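Local structure of minor capsid protein (Enterobacteria phage PRD1, 1YQ5) at residues A[65-79]-A[123-137]. The protein forms, as a homotrimer working with proteins P31 and P2, the spike complexes at the five-fold capsid vertices and is essential for viral infectivity. Residues are numbered along the deposited sequence; the frame is centred on the assembly and turned at random.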
HETATM    1  N   MSE A  65      -3.767  -2.903  -6.670  1.00 11.95           N
HETATM    2  CA  MSE A  65      -4.267  -4.086  -7.340  1.00 11.92           C
HETATM    3  C   MSE A  65      -4.444  -5.132  -6.264  1.00 11.55           C
HETATM    4  O   MSE A  65      -3.515  -5.416  -5.504  1.00 11.41           O
HETATM    5  CB  MSE A  65      -3.303  -4.606  -8.403  1.00 12.25           C
HETATM    6  CG  MSE A  65      -3.771  -5.952  -8.951  1.00 14.52           C
HETATM    7 SE   MSE A  65      -2.806  -6.596 -10.487  1.00 23.58          SE
HETATM    8  CE  MSE A  65      -1.019  -6.597  -9.682  1.00 13.73           C
ATOM      9  N   THR A  66      -5.647  -5.689  -6.189  1.00 11.40           N
ATOM     10  CA  THR A  66      -5.960  -6.705  -5.199  1.00 11.68           C
ATOM     11  C   THR A  66      -6.551  -7.938  -5.858  1.00 13.07           C
ATOM     12  O   THR A  66      -7.077  -7.872  -6.969  1.00 12.30           O
ATOM     13  CB  THR A  66      -6.986  -6.187  -4.176  1.00 12.45           C
ATOM     14  OG1 THR A  66      -8.158  -5.739  -4.867  1.00 10.27           O
ATOM     15  CG2 THR A  66      -6.403  -5.039  -3.369  1.00 10.58           C
ATOM     16  N   VAL A  67      -6.460  -9.065  -5.165  1.00 12.57           N
ATOM     17  CA  VAL A  67      -7.017 -10.302  -5.679  1.00 11.91           C
ATOM     18  C   VAL A  67      -7.511 -11.201  -4.563  1.00 12.41           C
ATOM     19  O   VAL A  67      -6.917 -11.266  -3.486  1.00 12.24           O
ATOM     20  CB  VAL A  67      -5.986 -11.116  -6.509  1.00 10.81           C
ATOM     21  CG1 VAL A  67      -4.789 -11.488  -5.647  1.00 10.68           C
ATOM     22  CG2 VAL A  67      -6.641 -12.380  -7.052  1.00 13.09           C
ATOM     23  N   LYS A  68      -8.628 -11.864  -4.840  1.00 11.31           N
ATOM     24  CA  LYS A  68      -9.222 -12.842  -3.948  1.00 12.19           C
ATOM     25  C   LYS A  68      -9.552 -14.014  -4.871  1.00 12.93           C
ATOM     26  O   LYS A  68     -10.146 -13.826  -5.934  1.00 12.96           O
ATOM     27  CB  LYS A  68     -10.522 -12.337  -3.302  1.00 11.21           C
ATOM     28  CG  LYS A  68     -10.366 -11.320  -2.174  1.00 11.85           C
ATOM     29  CD  LYS A  68      -9.390 -11.782  -1.095  1.00 11.95           C
ATOM     30  CE  LYS A  68      -9.701 -13.181  -0.553  1.00 12.61           C
ATOM     31  NZ  LYS A  68     -11.022 -13.301   0.136  1.00  9.12           N
ATOM     32  N   ASN A  69      -9.125 -15.206  -4.478  1.00 13.36           N
ATOM     33  CA  ASN A  69      -9.399 -16.433  -5.219  1.00 13.12           C
ATOM     34  C   ASN A  69      -9.473 -17.447  -4.090  1.00 13.57           C
ATOM     35  O   ASN A  69      -8.556 -18.245  -3.868  1.00 13.62           O
ATOM     36  CB  ASN A  69      -8.261 -16.766  -6.185  1.00 12.70           C
ATOM     37  CG  ASN A  69      -8.615 -17.908  -7.120  1.00 13.04           C
ATOM     38  OD1 ASN A  69      -8.753 -19.056  -6.690  1.00 13.75           O
ATOM     39  ND2 ASN A  69      -8.778 -17.598  -8.402  1.00 11.29           N
ATOM     40  N   ASN A  70     -10.587 -17.369  -3.368  1.00 13.22           N
ATOM     41  CA  ASN A  70     -10.859 -18.181  -2.194  1.00 12.97           C
ATOM     42  C   ASN A  70     -10.620 -19.677  -2.276  1.00 13.95           C
ATOM     43  O   ASN A  70     -10.440 -20.321  -1.245  1.00 13.47           O
ATOM     44  CB  ASN A  70     -12.286 -17.898  -1.717  1.00 13.83           C
ATOM     45  CG  ASN A  70     -12.474 -16.450  -1.305  1.00 16.32           C
ATOM     46  OD1 ASN A  70     -11.582 -15.623  -1.509  1.00 16.43           O
ATOM     47  ND2 ASN A  70     -13.627 -16.134  -0.723  1.00 14.25           N
ATOM     48  N   THR A  71     -10.610 -20.233  -3.482  1.00 13.38           N
ATOM     49  CA  THR A  71     -10.381 -21.662  -3.651  1.00 14.64           C
ATOM     50  C   THR A  71      -8.901 -22.034  -3.745  1.00 15.38           C
ATOM     51  O   THR A  71      -8.559 -23.209  -3.908  1.00 16.39           O
ATOM     52  CB  THR A  71     -11.123 -22.196  -4.884  1.00 13.73           C
ATOM     53  OG1 THR A  71     -10.897 -21.322  -5.998  1.00 13.28           O
ATOM     54  CG2 THR A  71     -12.618 -22.283  -4.588  1.00 14.81           C
ATOM     55  N   VAL A  72      -8.026 -21.036  -3.661  1.00 13.95           N
ATOM     56  CA  VAL A  72      -6.585 -21.283  -3.688  1.00 14.41           C
ATOM     57  C   VAL A  72      -6.044 -20.630  -2.423  1.00 15.05           C
ATOM     58  O   VAL A  72      -5.878 -19.409  -2.351  1.00 14.33           O
ATOM     59  CB  VAL A  72      -5.916 -20.682  -4.947  1.00 14.95           C
ATOM     60  CG1 VAL A  72      -4.400 -20.785  -4.840  1.00 13.50           C
ATOM     61  CG2 VAL A  72      -6.395 -21.440  -6.189  1.00 14.02           C
ATOM     62  N   THR A  73      -5.778 -21.462  -1.423  1.00 14.60           N
ATOM     63  CA  THR A  73      -5.317 -20.996  -0.122  1.00 14.11           C
ATOM     64  C   THR A  73      -3.910 -21.444   0.237  1.00 14.02           C
ATOM     65  O   THR A  73      -3.525 -21.399   1.403  1.00 13.06           O
ATOM     66  CB  THR A  73      -6.256 -21.510   0.974  1.00 15.27           C
ATOM     67  OG1 THR A  73      -6.258 -22.943   0.940  1.00 16.48           O
ATOM     68  CG2 THR A  73      -7.679 -21.007   0.745  1.00 16.10           C
ATOM     69  N   THR A  74      -3.146 -21.876  -0.759  1.00 14.69           N
ATOM     70  CA  THR A  74      -1.784 -22.334  -0.531  1.00 15.75           C
ATOM     71  C   THR A  74      -0.796 -21.542  -1.381  1.00 14.30           C
ATOM     72  O   THR A  74      -1.189 -20.820  -2.295  1.00 12.54           O
ATOM     73  CB  THR A  74      -1.641 -23.831  -0.878  1.00 16.63           C
ATOM     74  OG1 THR A  74      -2.102 -24.056  -2.215  1.00 17.83           O
ATOM     75  CG2 THR A  74      -2.464 -24.683   0.078  1.00 20.26           C
ATOM     76  N   GLY A  75       0.488 -21.684  -1.072  1.00 14.64           N
ATOM     77  CA  GLY A  75       1.508 -20.975  -1.822  1.00 15.39           C
ATOM     78  C   GLY A  75       1.485 -19.481  -1.550  1.00 14.37           C
ATOM     79  O   GLY A  75       0.975 -19.029  -0.522  1.00 13.66           O
ATOM     80  N   ASN A  76       2.044 -18.714  -2.478  1.00 13.90           N
ATOM     81  CA  ASN A  76       2.097 -17.265  -2.344  1.00 13.61           C
ATOM     82  C   ASN A  76       1.534 -16.575  -3.569  1.00 13.22           C
ATOM     83  O   ASN A  76       1.816 -16.970  -4.701  1.00 13.38           O
ATOM     84  CB  ASN A  76       3.542 -16.798  -2.163  1.00 15.05           C
ATOM     85  CG  ASN A  76       4.185 -17.372  -0.928  1.00 18.46           C
ATOM     86  OD1 ASN A  76       3.798 -17.048   0.190  1.00 16.63           O
ATOM     87  ND2 ASN A  76       5.169 -18.246  -1.123  1.00 22.75           N
ATOM     88  N   TYR A  77       0.721 -15.554  -3.338  1.00 12.18           N
ATOM     89  CA  TYR A  77       0.186 -14.780  -4.438  1.00 12.49           C
ATOM     90  C   TYR A  77       1.279 -13.778  -4.787  1.00 13.01           C
ATOM     91  O   TYR A  77       1.793 -13.076  -3.909  1.00 13.76           O
ATOM     92  CB  TYR A  77      -1.095 -14.059  -4.028  1.00 10.83           C
ATOM     93  CG  TYR A  77      -2.307 -14.959  -4.064  1.00 10.71           C
ATOM     94  CD1 TYR A  77      -2.659 -15.740  -2.965  1.00 11.58           C
ATOM     95  CD2 TYR A  77      -3.080 -15.058  -5.218  1.00 10.78           C
ATOM     96  CE1 TYR A  77      -3.761 -16.604  -3.018  1.00 11.40           C
ATOM     97  CE2 TYR A  77      -4.175 -15.916  -5.285  1.00 12.11           C
ATOM     98  CZ  TYR A  77      -4.511 -16.684  -4.184  1.00 12.24           C
ATOM     99  OH  TYR A  77      -5.595 -17.528  -4.262  1.00 13.14           O
ATOM    100  N   LEU A  78       1.652 -13.742  -6.061  1.00 12.85           N
ATOM    101  CA  LEU A  78       2.691 -12.838  -6.537  1.00 11.03           C
ATOM    102  C   LEU A  78       2.038 -11.723  -7.344  1.00 11.38           C
ATOM    103  O   LEU A  78       1.266 -11.990  -8.266  1.00  8.78           O
ATOM    104  CB  LEU A  78       3.679 -13.594  -7.426  1.00 12.27           C
ATOM    105  CG  LEU A  78       4.198 -14.929  -6.888  1.00 11.51           C
ATOM    106  CD1 LEU A  78       5.166 -15.522  -7.894  1.00 11.97           C
ATOM    107  CD2 LEU A  78       4.877 -14.732  -5.534  1.00 12.78           C
ATOM    108  N   LEU A  79       2.345 -10.477  -6.997  1.00 10.62           N
ATOM    109  CA  LEU A  79       1.764  -9.345  -7.711  1.00 11.57           C
ATOM    110  C   LEU A  79       2.834  -8.440  -8.290  1.00 12.42           C
ATOM    111  O   LEU A  79       3.883  -8.232  -7.680  1.00 11.48           O
ATOM    112  CB  LEU A  79       0.848  -8.539  -6.788  1.00 11.75           C
ATOM    113  CG  LEU A  79      -0.428  -9.246  -6.329  1.00 13.13           C
ATOM    114  CD1 LEU A  79      -0.084 -10.300  -5.300  1.00 14.74           C
ATOM    115  CD2 LEU A  79      -1.397  -8.228  -5.735  1.00 13.83           C
ATOM    116  N   SER A 123       0.001  -7.648 -13.464  1.00 12.21           N
ATOM    117  CA  SER A 123       0.050  -9.104 -13.499  1.00 11.38           C
ATOM    118  C   SER A 123       0.146  -9.686 -12.099  1.00 11.95           C
ATOM    119  O   SER A 123       0.665  -9.053 -11.175  1.00 10.65           O
ATOM    120  CB  SER A 123       1.244  -9.598 -14.321  1.00 12.72           C
ATOM    121  OG  SER A 123       1.182 -11.010 -14.481  1.00 12.04           O
ATOM    122  N   LEU A 124      -0.371 -10.898 -11.953  1.00 11.42           N
ATOM    123  CA  LEU A 124      -0.324 -11.605 -10.682  1.00 11.04           C
ATOM    124  C   LEU A 124      -0.612 -13.077 -10.940  1.00 11.51           C
ATOM    125  O   LEU A 124      -1.082 -13.447 -12.020  1.00 11.22           O
ATOM    126  CB  LEU A 124      -1.347 -11.015  -9.695  1.00 11.21           C
ATOM    127  CG  LEU A 124      -2.851 -11.088  -9.983  1.00 12.48           C
ATOM    128  CD1 LEU A 124      -3.351 -12.526  -9.844  1.00 13.85           C
ATOM    129  CD2 LEU A 124      -3.589 -10.190  -8.998  1.00 13.73           C
ATOM    130  N   CYS A 125      -0.314 -13.910  -9.953  1.00 10.77           N
ATOM    131  CA  CYS A 125      -0.545 -15.344 -10.044  1.00 12.18           C
ATOM    132  C   CYS A 125      -0.339 -15.882  -8.651  1.00 11.99           C
ATOM    133  O   CYS A 125      -0.103 -15.121  -7.716  1.00 11.87           O
ATOM    134  CB  CYS A 125       0.491 -16.009 -10.954  1.00 11.73           C
ATOM    135  SG  CYS A 125       2.162 -16.150 -10.192  1.00 14.07           S
ATOM    136  N   ASN A 126      -0.459 -17.195  -8.519  1.00 10.69           N
ATOM    137  CA  ASN A 126      -0.182 -17.865  -7.263  1.00 12.76           C
ATOM    138  C   ASN A 126       1.004 -18.715  -7.708  1.00 13.15           C
ATOM    139  O   ASN A 126       0.988 -19.257  -8.820  1.00 13.24           O
ATOM    140  CB  ASN A 126      -1.331 -18.763  -6.831  1.00 13.20           C
ATOM    141  CG  ASN A 126      -1.028 -19.493  -5.540  1.00 14.38           C
ATOM    142  OD1 ASN A 126      -1.280 -18.980  -4.442  1.00 16.17           O
ATOM    143  ND2 ASN A 126      -0.459 -20.683  -5.659  1.00 11.79           N
ATOM    144  N   ASP A 127       2.027 -18.835  -6.873  1.00 13.46           N
ATOM    145  CA  ASP A 127       3.206 -19.592  -7.274  1.00 13.77           C
ATOM    146  C   ASP A 127       3.049 -21.108  -7.250  1.00 14.12           C
ATOM    147  O   ASP A 127       3.943 -21.826  -7.692  1.00 12.16           O
ATOM    148  CB  ASP A 127       4.417 -19.186  -6.424  1.00 14.03           C
ATOM    149  CG  ASP A 127       4.239 -19.507  -4.949  1.00 14.30           C
ATOM    150  OD1 ASP A 127       3.235 -20.148  -4.578  1.00 13.65           O
ATOM    151  OD2 ASP A 127       5.117 -19.112  -4.156  1.00 12.79           O
ATOM    152  N   GLY A 128       1.918 -21.598  -6.751  1.00 14.06           N
ATOM    153  CA  GLY A 128       1.725 -23.036  -6.686  1.00 14.11           C
ATOM    154  C   GLY A 128       0.483 -23.583  -7.370  1.00 14.00           C
ATOM    155  O   GLY A 128       0.303 -24.796  -7.444  1.00 14.70           O
ATOM    156  N   ALA A 129      -0.380 -22.708  -7.871  1.00 13.11           N
ATOM    157  CA  ALA A 129      -1.595 -23.178  -8.528  1.00 13.25           C
ATOM    158  C   ALA A 129      -2.207 -22.137  -9.452  1.00 14.15           C
ATOM    159  O   ALA A 129      -2.015 -20.935  -9.270  1.00 15.08           O
ATOM    160  CB  ALA A 129      -2.615 -23.604  -7.478  1.00 13.98           C
ATOM    161  N   ALA A 130      -2.950 -22.611 -10.447  1.00 14.30           N
ATOM    162  CA  ALA A 130      -3.603 -21.718 -11.396  1.00 15.68           C
ATOM    163  C   ALA A 130      -4.797 -21.049 -10.722  1.00 15.32           C
ATOM    164  O   ALA A 130      -5.342 -21.576  -9.756  1.00 15.98           O
ATOM    165  CB  ALA A 130      -4.063 -22.505 -12.616  1.00 17.21           C
ATOM    166  N   LEU A 131      -5.195 -19.884 -11.226  1.00 14.73           N
ATOM    167  CA  LEU A 131      -6.336 -19.161 -10.669  1.00 13.90           C
ATOM    168  C   LEU A 131      -7.457 -19.114 -11.701  1.00 13.57           C
ATOM    169  O   LEU A 131      -7.263 -18.615 -12.806  1.00 14.11           O
ATOM    170  CB  LEU A 131      -5.934 -17.731 -10.297  1.00 14.01           C
ATOM    171  CG  LEU A 131      -4.759 -17.564  -9.330  1.00 15.48           C
ATOM    172  CD1 LEU A 131      -4.497 -16.079  -9.105  1.00 16.09           C
ATOM    173  CD2 LEU A 131      -5.070 -18.260  -8.013  1.00 14.82           C
ATOM    174  N   SER A 132      -8.624 -19.643 -11.347  1.00 12.61           N
ATOM    175  CA  SER A 132      -9.758 -19.638 -12.263  1.00 13.50           C
ATOM    176  C   SER A 132     -11.043 -19.235 -11.546  1.00 14.42           C
ATOM    177  O   SER A 132     -12.142 -19.482 -12.039  1.00 15.12           O
ATOM    178  CB  SER A 132      -9.933 -21.021 -12.899  1.00 12.94           C
ATOM    179  OG  SER A 132     -10.211 -21.997 -11.914  1.00 13.45           O
ATOM    180  N   ASN A 133     -10.897 -18.610 -10.383  1.00 13.26           N
ATOM    181  CA  ASN A 133     -12.043 -18.176  -9.582  1.00 14.01           C
ATOM    182  C   ASN A 133     -11.600 -16.924  -8.838  1.00 13.59           C
ATOM    183  O   ASN A 133     -11.722 -16.824  -7.619  1.00 12.95           O
ATOM    184  CB  ASN A 133     -12.425 -19.286  -8.596  1.00 12.19           C
ATOM    185  CG  ASN A 133     -13.470 -18.844  -7.589  1.00 15.87           C
ATOM    186  OD1 ASN A 133     -14.448 -18.184  -7.940  1.00 15.27           O
ATOM    187  ND2 ASN A 133     -13.273 -19.217  -6.328  1.00 15.53           N
ATOM    188  N   TYR A 134     -11.099 -15.961  -9.602  1.00 14.31           N
ATOM    189  CA  TYR A 134     -10.564 -14.734  -9.040  1.00 14.49           C
ATOM    190  C   TYR A 134     -11.374 -13.466  -9.253  1.00 14.30           C
ATOM    191  O   TYR A 134     -12.103 -13.325 -10.230  1.00 13.34           O
ATOM    192  CB  TYR A 134      -9.159 -14.513  -9.610  1.00 13.55           C
ATOM    193  CG  TYR A 134      -9.143 -14.412 -11.126  1.00 13.98           C
ATOM    194  CD1 TYR A 134      -9.395 -13.200 -11.766  1.00 14.71           C
ATOM    195  CD2 TYR A 134      -8.925 -15.540 -11.919  1.00 13.33           C
ATOM    196  CE1 TYR A 134      -9.432 -13.109 -13.158  1.00 14.36           C
ATOM    197  CE2 TYR A 134      -8.959 -15.460 -13.314  1.00 12.27           C
ATOM    198  CZ  TYR A 134      -9.216 -14.241 -13.922  1.00 13.44           C
ATOM    199  OH  TYR A 134      -9.271 -14.150 -15.292  1.00 12.49           O
ATOM    200  N   ILE A 135     -11.243 -12.552  -8.301  1.00 12.83           N
ATOM    201  CA  ILE A 135     -11.869 -11.247  -8.395  1.00 13.29           C
ATOM    202  C   ILE A 135     -10.688 -10.313  -8.190  1.00 13.43           C
ATOM    203  O   ILE A 135     -10.116 -10.240  -7.100  1.00 13.64           O
ATOM    204  CB  ILE A 135     -12.915 -10.992  -7.301  1.00 13.16           C
ATOM    205  CG1 ILE A 135     -14.129 -11.896  -7.520  1.00 13.16           C
ATOM    206  CG2 ILE A 135     -13.364  -9.526  -7.361  1.00 13.37           C
ATOM    207  CD1 ILE A 135     -14.826 -11.650  -8.850  1.00 10.99           C
ATOM    208  N   ILE A 136     -10.303  -9.639  -9.263  1.00 13.25           N
ATOM    209  CA  ILE A 136      -9.181  -8.725  -9.228  1.00 13.06           C
ATOM    210  C   ILE A 136      -9.679  -7.303  -9.422  1.00 13.69           C
ATOM    211  O   ILE A 136     -10.489  -7.029 -10.313  1.00 13.27           O
ATOM    212  CB  ILE A 136      -8.159  -9.066 -10.342  1.00 11.99           C
ATOM    213  CG1 ILE A 136      -7.588 -10.465 -10.099  1.00 12.27           C
ATOM    214  CG2 ILE A 136      -7.042  -8.022 -10.379  1.00 11.01           C
ATOM    215  CD1 ILE A 136      -6.660 -10.949 -11.198  1.00 13.59           C
ATOM    216  N   ASN A 137      -9.214  -6.408  -8.562  1.00 12.75           N
ATOM    217  CA  ASN A 137      -9.581  -5.006  -8.654  1.00 12.71           C
ATOM    218  C   ASN A 137      -8.308  -4.213  -8.876  1.00 13.01           C
ATOM    219  O   ASN A 137      -7.308  -4.416  -8.184  1.00 13.20           O
ATOM    220  CB  ASN A 137     -10.273  -4.544  -7.374  1.00 13.27           C
ATOM    221  CG  ASN A 137     -11.706  -5.031  -7.285  1.00 15.46           C
ATOM    222  OD1 ASN A 137     -12.604  -4.485  -7.937  1.00 16.11           O
ATOM    223  ND2 ASN A 137     -11.926  -6.064  -6.492  1.00 14.16           N
TER
HETATM  224  O   HOH W   1      -9.916  -7.891  -5.580  1.00 12.90           O
HETATM  225  O   HOH W   2     -12.846 -16.201  -5.174  1.00 13.56           O
HETATM  226  O   HOH W   3      -9.040 -21.168  -8.821  1.00 13.20           O
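Tyr77 and Leu131 meet at the end of the C-terminal beta jelly-roll domain of the spike protein, where each segment is a strand-loop-strand unit whose loop crosses from one sheet to the other. Strand 65-68 pairs antiparallel with 135-137 (169° between axes) in one sheet, and strand 76-79 with 123-126 in the other. Traced outward, Tyr77 starts with CB 4.0 Å from Cys125 O. Its chi1 of -81° sets CG anti to the carbonyl carbon, and the ring reaches across between the loops: one terminal atom of the Asn126 amide lies over one face, toward the rim, CE2 is 3.7 Å from Leu131 CD2, and OH donates to Val72 O at 2.7 Å, tying the ring to its own loop. Toward the strands, the core continues through Leu124, whose CD2 touches Val67 CB at 3.6 Å and so bridges the sheets. On the sheet face carrying Thr66 and Asn137, opposite Val67, water 1 joins Thr66 OG1, Ile135 O and Asn137 ND2; nearby, Lys68 NZ donates a hydrogen bond to Asn70 OD1 and forms a salt bridge with Asp87 of a second subunit. Where strands 76-79 and 123-126 meet the loops, the Asp127 carboxylate makes two bonds to Asn76: OD1 accepts from Asn76 N at 2.8 Å from above the carboxylate plane, while OD2 receives Asn76 ND2 on its syn side at 3.2 Å.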